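Local coordinates for lysyl oxidase (Pichia pastoris, PDB 1W7C), which is a copper- and topaquinone-dependent amine oxidase that oxidises the primary amino groups of lysyl side chains to aldehydes, at the interface of chains A and B. Residues are numbered along the deposited sequence; one frame, centred on the assembly and turned at random. Chains: chain A/B, Lysyl oxidase.

The interface of chains A and B. Residues chain A 284, 373, 722-723, 725; chain B 708, 713-714.
With CG anti to the carbonyl carbon (chi1 -73°), B:Trp713 sets its indole among A:Tyr373, A:Phe725, A:Pro723 and A:Arg284; chi2 of 75° turns one face toward A:Tyr373 and A:Phe725. A:Tyr373 brings the outer end of its phenol over that face: CZ lies 3.4 Å from CZ2 of B:Trp713. Its hydroxyl OH is 2.7 Å from the indole NE1, close enough for a hydrogen bond, but well off the indole plane, so the bond must be strongly bent. Water 1, in that plane, links A:Tyr373 OH to the B:Phe708 carbonyl O; its NE1 contact is weak. A:Phe725 presents an edge to the five-membered ring, nearly perpendicular; its CE1 reaches CB of B:Trp713 at 3.8 Å. The CZ end of B:Phe708 points into one face of A:Phe725 toward its rim, the rings tilted; A:Pro723 CB lies over the other face's rim, probably restraining the phenyl from both sides. A:Pro723 CG also touches CE3 of B:Trp713 (3.5 Å). Beyond the CE3/CZ3 rim, displaced to the opposite side, A:Arg284's guanidinium runs nearly parallel (18°) without stacking, NH1 3.6 Å from CE3 of B:Trp713. A:Arg284 NH1 also hydrogen-bonds water 2 (2.9 Å), which bonds to the B:Trp713 carbonyl O (2.9 Å). Replacing B:Trp713 with an alanine would probably leave A:Tyr373 OH without its indole partner and open a gap between A:Phe725 and A:Arg284. The patch's centre lies about 30 Å from A:Asp358, the probable catalytic base, suggesting a role in homodimer assembly rather than chemistry.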
loop_
_atom_site.group_PDB
_atom_site.type_symbol
_atom_site.label_atom_id
_atom_site.label_comp_id
_atom_site.label_asym_id
_atom_site.label_seq_id
_atom_site.Cartn_x
_atom_site.Cartn_y
_atom_site.Cartn_z
ATOM N N ARG A 284 -0.043 -20.154 -10.966
ATOM C CA ARG A 284 -1.364 -19.878 -11.528
ATOM C C ARG A 284 -2.379 -19.947 -10.389
ATOM O O ARG A 284 -2.375 -20.877 -9.604
ATOM C CB ARG A 284 -1.741 -20.976 -12.581
ATOM C CG ARG A 284 -1.075 -20.792 -13.949
ATOM C CD ARG A 284 -1.738 -19.732 -14.842
ATOM N NE ARG A 284 -3.119 -20.129 -15.153
ATOM C CZ ARG A 284 -3.499 -20.959 -16.103
ATOM N NH1 ARG A 284 -2.619 -21.469 -16.943
ATOM N NH2 ARG A 284 -4.784 -21.241 -16.261
ATOM N N TYR A 373 -2.680 -12.571 -18.724
ATOM C CA TYR A 373 -1.602 -11.681 -18.348
ATOM C C TYR A 373 -2.123 -10.419 -17.672
ATOM O O TYR A 373 -1.701 -10.045 -16.584
ATOM C CB TYR A 373 -0.769 -11.327 -19.577
ATOM C CG TYR A 373 0.076 -12.494 -20.051
ATOM C CD1 TYR A 373 -0.448 -13.472 -20.876
ATOM C CD2 TYR A 373 1.389 -12.645 -19.606
ATOM C CE1 TYR A 373 0.320 -14.551 -21.260
ATOM C CE2 TYR A 373 2.176 -13.728 -20.005
ATOM C CZ TYR A 373 1.620 -14.678 -20.825
ATOM O OH TYR A 373 2.334 -15.754 -21.292
ATOM N N GLU A 722 -6.276 -23.285 -20.596
ATOM C CA GLU A 722 -5.729 -22.237 -21.443
ATOM C C GLU A 722 -6.638 -21.009 -21.433
ATOM O O GLU A 722 -7.842 -21.139 -21.607
ATOM C CB GLU A 722 -5.564 -22.782 -22.871
ATOM C CG GLU A 722 -4.828 -21.814 -23.798
ATOM C CD GLU A 722 -4.650 -22.340 -25.206
ATOM O OE1 GLU A 722 -4.826 -23.550 -25.425
ATOM O OE2 GLU A 722 -4.327 -21.532 -26.093
ATOM N N PRO A 723 -6.075 -19.826 -21.215
ATOM C CA PRO A 723 -6.822 -18.584 -21.366
ATOM C C PRO A 723 -7.446 -18.467 -22.744
ATOM O O PRO A 723 -6.968 -19.081 -23.692
ATOM C CB PRO A 723 -5.742 -17.500 -21.160
ATOM C CG PRO A 723 -4.737 -18.181 -20.293
ATOM C CD PRO A 723 -4.690 -19.593 -20.783
ATOM N N PHE A 725 -7.146 -16.722 -25.367
ATOM C CA PHE A 725 -6.285 -15.814 -26.138
ATOM C C PHE A 725 -6.919 -15.498 -27.502
ATOM O O PHE A 725 -6.714 -14.420 -28.057
ATOM C CB PHE A 725 -4.899 -16.422 -26.402
ATOM C CG PHE A 725 -4.082 -16.711 -25.165
ATOM C CD1 PHE A 725 -3.677 -18.022 -24.892
ATOM C CD2 PHE A 725 -3.654 -15.684 -24.305
ATOM C CE1 PHE A 725 -2.899 -18.310 -23.776
ATOM C CE2 PHE A 725 -2.846 -15.972 -23.211
ATOM C CZ PHE A 725 -2.485 -17.295 -22.947
ATOM N N PHE B 708 5.488 -16.670 -26.330
ATOM C CA PHE B 708 5.385 -16.989 -24.902
ATOM C C PHE B 708 6.716 -17.401 -24.251
ATOM O O PHE B 708 6.739 -17.767 -23.076
ATOM C CB PHE B 708 4.383 -18.131 -24.697
ATOM C CG PHE B 708 2.970 -17.787 -25.067
ATOM C CD1 PHE B 708 2.371 -18.324 -26.188
ATOM C CD2 PHE B 708 2.227 -16.952 -24.258
ATOM C CE1 PHE B 708 1.039 -18.018 -26.505
ATOM C CE2 PHE B 708 0.907 -16.644 -24.556
ATOM C CZ PHE B 708 0.310 -17.168 -25.679
ATOM N N TRP B 713 1.041 -22.517 -22.476
ATOM C CA TRP B 713 -0.229 -22.268 -21.774
ATOM C C TRP B 713 -1.351 -23.263 -22.114
ATOM O O TRP B 713 -2.462 -23.137 -21.609
ATOM C CB TRP B 713 -0.716 -20.846 -22.046
ATOM C CG TRP B 713 0.086 -19.784 -21.336
ATOM C CD1 TRP B 713 1.328 -19.338 -21.651
ATOM C CD2 TRP B 713 -0.325 -19.035 -20.186
ATOM N NE1 TRP B 713 1.718 -18.349 -20.780
ATOM C CE2 TRP B 713 0.714 -18.137 -19.870
ATOM C CE3 TRP B 713 -1.477 -19.024 -19.396
ATOM C CZ2 TRP B 713 0.634 -17.247 -18.788
ATOM C CZ3 TRP B 713 -1.561 -18.130 -18.332
ATOM C CH2 TRP B 713 -0.517 -17.260 -18.047
ATOM N N SER B 714 -1.062 -24.255 -22.960
ATOM C CA SER B 714 -2.031 -25.325 -23.267
ATOM C C SER B 714 -2.607 -25.951 -21.994
ATOM O O SER B 714 -1.927 -26.073 -20.971
ATOM C CB SER B 714 -1.385 -26.430 -24.116
ATOM O OG SER B 714 -0.819 -25.912 -25.308
HETATM O O HOH W 1 4.652 -16.498 -21.146
HETATM O O HOH W 2 -2.766 -23.717 -18.771
#